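Local coordinates for beta-lactamase Mb2281c (Mycobacterium bovis, PDB 3I7J), which probably acts as a serine hydrolase of the beta-lactamase and penicillin-binding-protein superfamily, at residues Val46-Gln51 with Ala160-Arg165; Ala53-Val58 with Ala171-Asp176. All coordinates share one frame; numbering follows the deposited sequence.

Interaction 1 of 2, residues Val46-Gln51 with Ala160-Arg165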
loop_
_atom_site.group_PDB
_atom_site.type_symbol
_atom_site.label_atom_id
_atom_site.label_comp_id
_atom_site.label_asym_id
_atom_site.label_seq_id
_atom_site.Cartn_x
_atom_site.Cartn_y
_atom_site.Cartn_z
ATOM N N VAL A 46 -0.659 -7.261 -1.234
ATOM C CA VAL A 46 -1.291 -8.014 -2.306
ATOM C C VAL A 46 -0.735 -7.553 -3.647
ATOM O O VAL A 46 -0.496 -8.370 -4.542
ATOM C CB VAL A 46 -2.832 -7.829 -2.283
ATOM C CG1 VAL A 46 -3.469 -8.501 -3.493
ATOM C CG2 VAL A 46 -3.401 -8.421 -0.999
ATOM N N ALA A 47 -0.528 -6.247 -3.785
ATOM C CA ALA A 47 0.017 -5.695 -5.025
ATOM C C ALA A 47 1.405 -6.270 -5.307
ATOM O O ALA A 47 1.725 -6.606 -6.450
ATOM C CB ALA A 47 0.101 -4.185 -4.934
ATOM N N ARG A 48 2.230 -6.382 -4.269
ATOM C CA ARG A 48 3.572 -6.910 -4.463
ATOM C C ARG A 48 3.497 -8.379 -4.857
ATOM O O ARG A 48 4.321 -8.871 -5.638
ATOM C CB ARG A 48 4.409 -6.751 -3.198
ATOM C CG ARG A 48 5.895 -6.979 -3.425
ATOM C CD ARG A 48 6.435 -5.980 -4.425
ATOM N NE ARG A 48 7.750 -5.477 -4.046
ATOM C CZ ARG A 48 8.286 -4.378 -4.557
ATOM N NH1 ARG A 48 9.488 -3.984 -4.170
ATOM N NH2 ARG A 48 7.608 -3.670 -5.457
ATOM N N ALA A 49 2.507 -9.079 -4.313
ATOM C CA ALA A 49 2.310 -10.487 -4.630
ATOM C C ALA A 49 1.896 -10.609 -6.101
ATOM O O ALA A 49 2.353 -11.512 -6.811
ATOM C CB ALA A 49 1.238 -11.083 -3.726
ATOM N N ALA A 50 1.038 -9.694 -6.559
ATOM C CA ALA A 50 0.591 -9.701 -7.957
ATOM C C ALA A 50 1.749 -9.343 -8.900
ATOM O O ALA A 50 1.794 -9.796 -10.042
ATOM C CB ALA A 50 -0.563 -8.720 -8.155
ATOM N N GLN A 51 2.669 -8.518 -8.407
ATOM C CA GLN A 51 3.831 -8.117 -9.178
ATOM C C GLN A 51 4.767 -9.316 -9.334
ATOM O O GLN A 51 5.329 -9.541 -10.405
ATOM C CB GLN A 51 4.560 -6.973 -8.482
ATOM C CG GLN A 51 3.876 -5.619 -8.634
ATOM C CD GLN A 51 4.334 -4.631 -7.579
ATOM O OE1 GLN A 51 5.484 -4.662 -7.152
ATOM N NE2 GLN A 51 3.437 -3.744 -7.159
ATOM N N ALA A 160 9.002 -2.470 3.938
ATOM C CA ALA A 160 9.417 -1.136 3.496
ATOM C C ALA A 160 10.828 -1.203 2.911
ATOM O O ALA A 160 11.174 -0.436 2.012
ATOM C CB ALA A 160 9.380 -0.154 4.673
ATOM N N GLY A 161 11.636 -2.127 3.428
ATOM C CA GLY A 161 12.989 -2.278 2.927
ATOM C C GLY A 161 12.967 -2.745 1.482
ATOM O O GLY A 161 13.767 -2.309 0.651
ATOM N N ASP A 162 12.028 -3.632 1.178
ATOM C CA ASP A 162 11.889 -4.168 -0.166
ATOM C C ASP A 162 11.371 -3.075 -1.103
ATOM O O ASP A 162 11.663 -3.080 -2.300
ATOM C CB ASP A 162 10.923 -5.354 -0.152
ATOM C CG ASP A 162 10.950 -6.141 -1.439
ATOM O OD1 ASP A 162 12.000 -6.737 -1.744
ATOM O OD2 ASP A 162 9.926 -6.168 -2.147
ATOM N N LEU A 163 10.608 -2.133 -0.557
ATOM C CA LEU A 163 10.066 -1.038 -1.367
ATOM C C LEU A 163 11.113 0.048 -1.631
ATOM O O LEU A 163 10.976 0.848 -2.554
ATOM C CB LEU A 163 8.846 -0.425 -0.669
ATOM C CG LEU A 163 7.663 -1.374 -0.455
ATOM C CD1 LEU A 163 6.508 -0.648 0.248
ATOM C CD2 LEU A 163 7.207 -1.908 -1.804
ATOM N N LEU A 164 12.161 0.052 -0.816
ATOM C CA LEU A 164 13.244 1.024 -0.912
ATOM C C LEU A 164 14.326 0.491 -1.851
ATOM O O LEU A 164 14.879 1.229 -2.667
ATOM C CB LEU A 164 13.806 1.253 0.490
ATOM C CG LEU A 164 14.162 2.645 1.016
ATOM C CD1 LEU A 164 13.154 3.692 0.583
ATOM C CD2 LEU A 164 14.241 2.568 2.542
ATOM N N ARG A 165 14.613 -0.800 -1.712
ATOM C CA ARG A 165 15.602 -1.522 -2.520
ATOM C C ARG A 165 14.936 -2.845 -2.903
ATOM O O ARG A 165 15.085 -3.843 -2.205
ATOM C CB ARG A 165 16.860 -1.804 -1.687
ATOM C CG ARG A 165 17.650 -0.562 -1.299
ATOM C CD ARG A 165 18.249 0.093 -2.531
ATOM N NE ARG A 165 19.063 1.268 -2.202
ATOM C CZ ARG A 165 18.569 2.465 -1.911
ATOM N NH1 ARG A 165 17.254 2.661 -1.905
ATOM N NH2 ARG A 165 19.392 3.463 -1.628
#
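Arg48 and Leu163 mark the closest backbone approach of two helices, 46-51 and 160-165, with 9.3 Å between their CA atoms, and the long side chain of Arg48 spans the gap. This is a buried, salt-bridged helix pair within the helical part of the serine beta-lactamase fold; a probable Ser-x-x-Lys motif lies at the start of helix 42-56. With CG anti to the backbone N (chi1 -167°) and bends at chi2 and chi3, the guanidinium of Arg48 arrives beside Asp162. There NE and NH1 of Arg48 both reach Asp162 OD2, each at 3.0 Å, with guanidinium and carboxylate planes almost perpendicular (87°). The position of OD2 is somewhat doubtful, but the salt bridge joins helix 42-56 to the last turn of helix 153-164. The other oxygen, OD1, receives the backbone N-H groups of Ser167 and Thr168, which ties the carboxylate to the chain just beyond the helix. Leu163 covers one guanidinium face, CD2 lying 3.8 Å above the centre of the plane. The third nitrogen is held from within its own helix: Arg48 NH2 donates to Gln51 OE1 at 2.9 Å, in the carbonyl plane, with an N-H...O angle of 150°.

Interaction 2 of 2, residues Ala53-Val58 with Ala171-Asp176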
loop_
_atom_site.group_PDB
_atom_site.type_symbol
_atom_site.label_atom_id
_atom_site.label_comp_id
_atom_site.label_asym_id
_atom_site.label_seq_id
_atom_site.Cartn_x
_atom_site.Cartn_y
_atom_site.Cartn_z
ATOM N N ALA A 53 3.829 -12.393 -9.285
ATOM C CA ALA A 53 3.134 -13.313 -10.185
ATOM C C ALA A 53 3.372 -12.958 -11.658
ATOM O O ALA A 53 3.523 -13.848 -12.503
ATOM C CB ALA A 53 1.643 -13.324 -9.885
ATOM N N VAL A 54 3.407 -11.665 -11.964
ATOM C CA VAL A 54 3.656 -11.231 -13.324
ATOM C C VAL A 54 5.059 -11.674 -13.719
ATOM O O VAL A 54 5.272 -12.192 -14.817
ATOM C CB VAL A 54 3.554 -9.684 -13.466
ATOM C CG1 VAL A 54 4.020 -9.243 -14.851
ATOM C CG2 VAL A 54 2.110 -9.237 -13.245
ATOM N N GLU A 55 6.020 -11.489 -12.819
ATOM C CA GLU A 55 7.396 -11.886 -13.118
ATOM C C GLU A 55 7.573 -13.399 -13.228
ATOM O O GLU A 55 8.465 -13.856 -13.942
ATOM C CB GLU A 55 8.366 -11.292 -12.082
ATOM C CG GLU A 55 8.351 -9.763 -12.096
ATOM C CD GLU A 55 9.701 -9.135 -11.786
ATOM O OE1 GLU A 55 10.183 -9.253 -10.651
ATOM O OE2 GLU A 55 10.275 -8.516 -12.682
ATOM N N GLU A 56 6.735 -14.171 -12.536
ATOM C CA GLU A 56 6.813 -15.630 -12.614
ATOM C C GLU A 56 6.196 -16.065 -13.948
ATOM O O GLU A 56 6.454 -17.163 -14.441
ATOM C CB GLU A 56 6.041 -16.311 -11.460
ATOM C CG GLU A 56 6.588 -16.083 -10.034
ATOM C CD GLU A 56 5.771 -16.792 -8.936
ATOM O OE1 GLU A 56 4.549 -17.003 -9.126
ATOM O OE2 GLU A 56 6.348 -17.122 -7.869
ATOM N N GLY A 57 5.384 -15.192 -14.534
ATOM C CA GLY A 57 4.737 -15.527 -15.787
ATOM C C GLY A 57 3.332 -16.068 -15.563
ATOM O O GLY A 57 2.630 -16.387 -16.520
ATOM N N VAL A 58 2.921 -16.175 -14.300
ATOM C CA VAL A 58 1.590 -16.681 -13.956
ATOM C C VAL A 58 0.531 -15.865 -14.691
ATOM O O VAL A 58 -0.445 -16.406 -15.206
ATOM C CB VAL A 58 1.328 -16.598 -12.427
ATOM C CG1 VAL A 58 -0.106 -16.995 -12.109
ATOM C CG2 VAL A 58 2.301 -17.514 -11.684
ATOM N N ALA A 171 14.175 -4.601 -10.365
ATOM C CA ALA A 171 14.219 -3.152 -10.281
ATOM C C ALA A 171 13.270 -2.533 -11.312
ATOM O O ALA A 171 12.673 -1.485 -11.058
ATOM C CB ALA A 171 15.655 -2.660 -10.517
ATOM N N GLN A 172 13.133 -3.178 -12.470
ATOM C CA GLN A 172 12.256 -2.671 -13.527
ATOM C C GLN A 172 10.777 -2.756 -13.153
ATOM O O GLN A 172 10.007 -1.835 -13.421
ATOM C CB GLN A 172 12.484 -3.431 -14.839
ATOM C CG GLN A 172 11.653 -2.884 -15.999
ATOM C CD GLN A 172 11.706 -1.363 -16.068
ATOM O OE1 GLN A 172 12.789 -0.770 -16.087
ATOM N NE2 GLN A 172 10.537 -0.723 -16.100
HETATM N N MSE A 173 10.377 -3.872 -12.559
HETATM C CA MSE A 173 8.996 -4.040 -12.145
HETATM C C MSE A 173 8.689 -2.997 -11.061
HETATM O O MSE A 173 7.657 -2.323 -11.106
HETATM C CB MSE A 173 8.775 -5.457 -11.604
HETATM C CG MSE A 173 7.453 -5.654 -10.858
HETATM SE SE MSE A 173 5.894 -5.238 -11.926
HETATM C CE MSE A 173 5.540 -6.995 -12.642
ATOM N N HIS A 174 9.599 -2.843 -10.104
ATOM C CA HIS A 174 9.385 -1.880 -9.022
ATOM C C HIS A 174 9.300 -0.453 -9.542
ATOM O O HIS A 174 8.510 0.353 -9.041
ATOM C CB HIS A 174 10.488 -1.976 -7.964
ATOM C CG HIS A 174 10.301 -1.034 -6.815
ATOM N ND1 HIS A 174 10.953 0.179 -6.728
ATOM C CD2 HIS A 174 9.515 -1.116 -5.715
ATOM C CE1 HIS A 174 10.579 0.801 -5.624
ATOM N NE2 HIS A 174 9.705 0.035 -4.991
ATOM N N ALA A 175 10.120 -0.140 -10.538
ATOM C CA ALA A 175 10.101 1.187 -11.131
ATOM C C ALA A 175 8.733 1.381 -11.785
ATOM O O ALA A 175 8.118 2.442 -11.673
ATOM C CB ALA A 175 11.205 1.314 -12.177
ATOM N N ASP A 176 8.261 0.341 -12.462
ATOM C CA ASP A 176 6.972 0.381 -13.133
ATOM C C ASP A 176 5.828 0.486 -12.118
ATOM O O ASP A 176 4.898 1.265 -12.301
ATOM C CB ASP A 176 6.801 -0.872 -14.001
ATOM C CG ASP A 176 5.506 -0.861 -14.804
ATOM O OD1 ASP A 176 5.437 -1.538 -15.845
ATOM O OD2 ASP A 176 4.551 -0.184 -14.392
#
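Val54 meets Met173, a selenomethionine here, near the outer end of helix 42-56, where helix 171-177 packs beside it. The contact is a methyl group pressed against a branched carbon: Met173 CE lies 3.4 Å from Val54 CB and 3.5 Å from Val54 CG1, both tighter than usual van der Waals spacing, while the two side chains cross at about a right angle. Bends at chi2 (58°) and chi3 (92°) turn the end of Met173 so that this methyl leads.

One residue on, Glu55 lies alongside Met173, the two side chains running in opposite directions. Its CG is 4.0 Å from Met173 CE, and farther out Glu55 OE2 comes within 3.6 Å of Met173 CB. That carboxylate is secured by Ser170 OG, bonded to OE2; the same hydroxyl also accepts the N-H of Met173, linking the acidic side chain to the start of helix 171-177. Glu56 turns elsewhere, and its OE1 bonds Tyr122 OH. At Gly57 the helix stops in a Schellman motif, phi 96°, with weak bonds from Gly57 N and Val58 N back into the last turn.

Helix 101-115 borders this end of helix 42-56, meeting Ala53 through Val111 and Val58 through Glu114 and Ser115, while Met173 also touches Gln51 one turn back along helix 42-56.

In the fold
Helix 42-56 serves both contacts, first with helix 153-164 and then, nearer its C-terminal end, with helix 171-177, which follows 153-164 in the chain. Interaction 1 is buried, about 9 Å from the chain's centre to its own; interaction 2 lies about 16 Å out and is partly exposed. The inner contact is ionic, its charges gripped by several polar partners, whereas the outer one is chiefly apolar, bordered by a glutamate. The contacts adjoin, their centres about 10 Å apart: His174 packs against both Arg48 and Leu163, and the Met173 methyl reaches the backbone of Gln51.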